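Local coordinates for protein 223aa long hypothetical arylmalonate decarboxylase (Sulfolobus tokodaii, PDB 2DGD) that has no established function but may decarboxylate arylmalonates, as a probable lyase of the aspartate/glutamate racemase clan, at residues 93-99 / 205-210; 174-180 / 197-203. One frame throughout, in Å; residues are numbered along the deposited sequence.

Contact 1 of 2, residues 93-99 / 205-210; sequences VIPEESV and AAMWEA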
# COMPACT_ATOMS: atom_id res chain seq x y z
N VAL A 93 -29.49 0.92 24.73
CA VAL A 93 -28.35 1.78 24.97
C VAL A 93 -28.81 3.22 24.80
O VAL A 93 -29.28 3.61 23.73
CB VAL A 93 -27.20 1.52 23.98
CG1 VAL A 93 -26.13 2.60 24.12
CG2 VAL A 93 -26.59 0.16 24.24
N ILE A 94 -28.70 4.01 25.87
CA ILE A 94 -29.08 5.41 25.82
C ILE A 94 -27.79 6.20 25.75
O ILE A 94 -27.09 6.33 26.74
CB ILE A 94 -29.90 5.81 27.06
CG1 ILE A 94 -31.20 5.00 27.09
CG2 ILE A 94 -30.22 7.30 27.04
CD1 ILE A 94 -32.05 5.24 28.31
N PRO A 95 -27.45 6.73 24.56
CA PRO A 95 -26.22 7.51 24.37
C PRO A 95 -25.83 8.46 25.50
O PRO A 95 -24.67 8.49 25.91
CB PRO A 95 -26.44 8.21 23.03
CG PRO A 95 -27.92 8.10 22.78
CD PRO A 95 -28.28 6.77 23.35
N GLU A 96 -26.79 9.22 26.01
CA GLU A 96 -26.51 10.16 27.10
C GLU A 96 -25.94 9.45 28.33
O GLU A 96 -25.01 9.94 28.97
CB GLU A 96 -27.79 10.92 27.46
CG GLU A 96 -27.60 11.99 28.51
CD GLU A 96 -28.49 13.21 28.27
OE1 GLU A 96 -28.24 13.96 27.30
OE2 GLU A 96 -29.43 13.40 29.06
N GLU A 97 -26.50 8.30 28.66
CA GLU A 97 -26.03 7.53 29.81
C GLU A 97 -24.68 6.88 29.51
O GLU A 97 -23.88 6.65 30.41
CB GLU A 97 -27.05 6.45 30.17
CG GLU A 97 -28.41 6.99 30.61
CD GLU A 97 -29.34 5.90 31.16
OE1 GLU A 97 -30.48 6.25 31.55
OE2 GLU A 97 -28.94 4.70 31.20
N SER A 98 -24.43 6.60 28.23
CA SER A 98 -23.17 5.99 27.81
C SER A 98 -22.05 7.01 28.03
O SER A 98 -20.96 6.66 28.49
CB SER A 98 -23.23 5.63 26.32
OG SER A 98 -24.28 4.73 26.06
N VAL A 99 -22.34 8.26 27.70
CA VAL A 99 -21.39 9.34 27.88
C VAL A 99 -20.98 9.42 29.34
O VAL A 99 -19.81 9.54 29.67
CB VAL A 99 -21.99 10.70 27.47
CG1 VAL A 99 -21.03 11.82 27.80
CG2 VAL A 99 -22.33 10.70 25.99
N ALA A 205 -19.78 7.51 22.18
CA ALA A 205 -20.10 6.94 23.48
C ALA A 205 -21.14 5.84 23.30
O ALA A 205 -21.03 4.78 23.91
CB ALA A 205 -20.64 8.01 24.39
N ALA A 206 -22.13 6.08 22.46
CA ALA A 206 -23.16 5.07 22.23
C ALA A 206 -22.55 3.78 21.67
O ALA A 206 -22.87 2.69 22.15
CB ALA A 206 -24.20 5.61 21.27
N MSE A 207 -21.68 3.89 20.67
CA MSE A 207 -21.05 2.72 20.08
C MSE A 207 -20.16 2.00 21.08
O MSE A 207 -20.09 0.77 21.09
CB MSE A 207 -20.22 3.11 18.86
CG MSE A 207 -20.96 2.90 17.57
SE MSE A 207 -21.42 1.04 17.27
CE MSE A 207 -20.12 0.62 15.90
N TRP A 208 -19.49 2.78 21.91
CA TRP A 208 -18.62 2.24 22.94
C TRP A 208 -19.41 1.27 23.82
O TRP A 208 -19.02 0.12 24.01
CB TRP A 208 -18.06 3.38 23.78
CG TRP A 208 -17.34 2.95 25.01
CD1 TRP A 208 -16.09 2.40 25.08
CD2 TRP A 208 -17.81 3.06 26.36
NE1 TRP A 208 -15.75 2.17 26.39
CE2 TRP A 208 -16.78 2.56 27.20
CE3 TRP A 208 -18.99 3.53 26.94
CZ2 TRP A 208 -16.91 2.52 28.60
CZ3 TRP A 208 -19.12 3.49 28.33
CH2 TRP A 208 -18.08 2.99 29.14
N GLU A 209 -20.55 1.74 24.34
CA GLU A 209 -21.39 0.93 25.21
C GLU A 209 -21.96 -0.28 24.49
O GLU A 209 -21.94 -1.39 25.02
CB GLU A 209 -22.54 1.76 25.77
CG GLU A 209 -23.20 1.10 26.96
CD GLU A 209 -24.35 1.90 27.52
OE1 GLU A 209 -25.52 1.61 27.17
OE2 GLU A 209 -24.09 2.83 28.31
N ALA A 210 -22.49 -0.07 23.29
CA ALA A 210 -23.07 -1.15 22.52
C ALA A 210 -22.05 -2.24 22.22
O ALA A 210 -22.31 -3.43 22.44
CB ALA A 210 -23.66 -0.61 21.22
O HOH W 1 -27.19 3.18 28.20

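Contact 2 of 2, residues 174-180 / 197-203; sequences AVYIACT and MPVVSEN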
# COMPACT_ATOMS: atom_id res chain seq x y z
N ALA A 174 -11.67 16.52 29.88
CA ALA A 174 -12.21 15.97 28.65
C ALA A 174 -13.24 16.93 28.08
O ALA A 174 -13.73 17.81 28.77
CB ALA A 174 -12.86 14.62 28.92
N VAL A 175 -13.55 16.73 26.80
CA VAL A 175 -14.54 17.53 26.10
C VAL A 175 -15.70 16.62 25.73
O VAL A 175 -15.50 15.44 25.42
CB VAL A 175 -13.97 18.13 24.80
CG1 VAL A 175 -15.09 18.71 23.97
CG2 VAL A 175 -12.93 19.19 25.11
N TYR A 176 -16.91 17.16 25.78
CA TYR A 176 -18.09 16.39 25.42
C TYR A 176 -18.86 17.15 24.36
O TYR A 176 -19.13 18.34 24.53
CB TYR A 176 -18.98 16.15 26.64
CG TYR A 176 -20.38 15.67 26.31
CD1 TYR A 176 -20.59 14.48 25.60
CD2 TYR A 176 -21.50 16.41 26.68
CE1 TYR A 176 -21.88 14.05 25.28
CE2 TYR A 176 -22.79 15.99 26.36
CZ TYR A 176 -22.97 14.80 25.66
OH TYR A 176 -24.25 14.39 25.33
N ILE A 177 -19.19 16.49 23.26
CA ILE A 177 -19.96 17.12 22.19
C ILE A 177 -21.33 16.47 22.13
O ILE A 177 -21.45 15.31 21.73
CB ILE A 177 -19.24 16.98 20.83
CG1 ILE A 177 -17.86 17.63 20.92
CG2 ILE A 177 -20.03 17.67 19.74
CD1 ILE A 177 -17.00 17.42 19.69
N ALA A 178 -22.35 17.21 22.52
CA ALA A 178 -23.73 16.71 22.56
C ALA A 178 -24.46 16.61 21.22
O ALA A 178 -24.09 17.25 20.24
CB ALA A 178 -24.55 17.55 23.53
N CYS A 179 -25.51 15.79 21.22
CA CYS A 179 -26.39 15.53 20.08
C CYS A 179 -25.87 14.51 19.07
O CYS A 179 -24.76 14.62 18.55
CB CYS A 179 -26.77 16.82 19.34
SG CYS A 179 -28.39 16.71 18.51
N THR A 180 -26.71 13.51 18.80
CA THR A 180 -26.38 12.44 17.87
C THR A 180 -26.58 12.84 16.43
O THR A 180 -26.23 12.07 15.53
CB THR A 180 -27.21 11.18 18.15
OG1 THR A 180 -28.60 11.48 17.97
CG2 THR A 180 -26.97 10.68 19.55
N MSE A 197 -6.47 14.98 25.05
CA MSE A 197 -7.38 14.62 26.12
C MSE A 197 -8.57 13.94 25.47
O MSE A 197 -8.83 14.13 24.28
CB MSE A 197 -7.86 15.86 26.88
CG MSE A 197 -8.65 16.85 26.02
SE MSE A 197 -9.51 18.25 27.04
CE MSE A 197 -7.97 19.45 27.19
N PRO A 198 -9.31 13.13 26.22
CA PRO A 198 -10.45 12.48 25.58
C PRO A 198 -11.50 13.48 25.10
O PRO A 198 -11.86 14.42 25.81
CB PRO A 198 -10.96 11.53 26.66
CG PRO A 198 -10.55 12.19 27.93
CD PRO A 198 -9.17 12.69 27.62
N VAL A 199 -11.97 13.28 23.88
CA VAL A 199 -13.00 14.13 23.30
C VAL A 199 -14.14 13.16 23.01
O VAL A 199 -14.06 12.38 22.07
CB VAL A 199 -12.52 14.80 22.00
CG1 VAL A 199 -13.64 15.63 21.39
CG2 VAL A 199 -11.31 15.67 22.29
N VAL A 200 -15.18 13.21 23.84
CA VAL A 200 -16.31 12.29 23.71
C VAL A 200 -17.56 12.83 23.03
O VAL A 200 -18.19 13.77 23.51
CB VAL A 200 -16.72 11.77 25.11
CG1 VAL A 200 -17.88 10.78 24.99
CG2 VAL A 200 -15.54 11.12 25.79
N SER A 201 -17.93 12.22 21.91
CA SER A 201 -19.13 12.64 21.21
C SER A 201 -20.21 11.65 21.61
O SER A 201 -19.92 10.52 22.00
CB SER A 201 -18.94 12.57 19.70
OG SER A 201 -18.96 11.23 19.27
N GLU A 202 -21.46 12.07 21.50
CA GLU A 202 -22.56 11.22 21.89
C GLU A 202 -22.62 9.93 21.07
O GLU A 202 -22.89 8.86 21.62
CB GLU A 202 -23.87 12.00 21.79
CG GLU A 202 -25.01 11.38 22.56
CD GLU A 202 -26.08 12.38 22.93
OE1 GLU A 202 -27.18 11.95 23.35
OE2 GLU A 202 -25.82 13.60 22.81
N ASN A 203 -22.33 10.03 19.78
CA ASN A 203 -22.36 8.85 18.93
C ASN A 203 -21.26 7.87 19.29
O ASN A 203 -21.50 6.66 19.36
CB ASN A 203 -22.28 9.23 17.45
CG ASN A 203 -23.54 9.92 16.97
OD1 ASN A 203 -24.63 9.67 17.48
ND2 ASN A 203 -23.40 10.78 15.97

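Contact 1 of 2, residues 93-99 / 205-210
Two helix segments, 95-99 and 205-210, cross almost at right angles (83°), with axes 8.0 Å apart. Ala-205 comes first on the second segment. Its CB packs 3.6 Å from Val-99 CG2, and its O lies 3.4 Å from Ser-98 CB. Ala-206 follows, with its CB 3.9 Å from Pro-95 CB. The small Ala-206 side chain and the compact Pro-95 ring leave room for the CA atoms of these two residues to come within 4.5 Å. The Trp-208 ring reaches back, with CZ3 3.7 Å from Ser-98 O, and extends over Leu-102 and Lys-105 further along helix 95-105. Glu-209 makes the polar part of the contact. Ser-98 OG lies 3.0 Å from Glu-209 OE2 and 3.3 Å from Ile-94 O. The one hydroxyl proton has two acceptors within reach. Either bond would be weak, and which one forms is not settled. A water links the N-cap residue to the same side chain: it accepts from Ile-94 N at 2.9 Å and donates to Glu-209 OE1 at 2.5 Å. Ala-210 closes the segment, with its CB 4.3 Å from Val-93 CG2. Val-93 also bonds through its backbone to Ile-70 and Tyr-72, so the contact ties helix 202-214 to the edge of the sheet that holds strand 69-72. The chemistry implies that small alanines set the close approach, while a bridging water joins the Glu-209 carboxylate to the start of helix 95-105, with at most a weak bond from Ser-98 OG beside it.

Contact 2 of 2, residues 174-180 / 197-203
Val-175 overlaps Val-199 on one face of the sheet, CB to CG1 4.2 Å, and its CG2 meets the SE of selenomethionine Met-197 at 4.0 Å. Ile-177 CD1 extends this apolar row, 4.2 Å from Val-199 CG1, and Leu-191 of helix 187-195 packs on Ile-177 and Val-199. Tyr-176 and Val-200 point to the other face, towards helix 95-105. The strands run parallel, with axes 4.6 Å apart and 19° between their directions. Val-175 N bonds Pro-198 O (3.0 Å), Val-200 N bonds Val-175 O (2.8 Å), and Ile-177 N bonds Val-200 O (2.9 Å). The ladder ends with Glu-202 N to Ile-177 O at 3.2 Å, where helix 202-214 begins. Ser-201 is its N-cap, with OG bonded to Ala-204 N. Strand 174-177, helix 187-195 and strand 199-201 form a beta-alpha-beta unit. Beyond the strands, side chains bond to backbone. Cys-179 N donates to Glu-202 OE2 at 2.7 Å. Asn-203 ND2 donates to Thr-180 O at 3.1 Å and also to Asp-22, while Thr-180 OG1 bonds Gly-73. The chemistry implies that Glu-202 and Asn-203 fix the loop after strand 174-177, and with it the backbone position of Cys-179.

Overall arrangement
Contacts 1 and 2 share helix 202-214, and their centres lie about 11 Å apart. They also touch directly. Val-99 CG2 packs 3.5 Å from Tyr-176 CE1, Pro-95 CB 3.5 Å from Glu-202 CG, and Ala-205 CB 4.0 Å from Val-200 CG1. The start of helix 95-105, the start of helix 202-214 and the sheet face bearing Tyr-176 and Val-200 therefore meet at one corner. Contact 2 builds one edge of the four-stranded sheet; contact 1 carries the packing on to strand 69-72 of the three-stranded sheet. Related racemases and decarboxylases place their active site between two such lobes. A site near the loop with Cys-179 would be consistent with that, although no ligand marks one here.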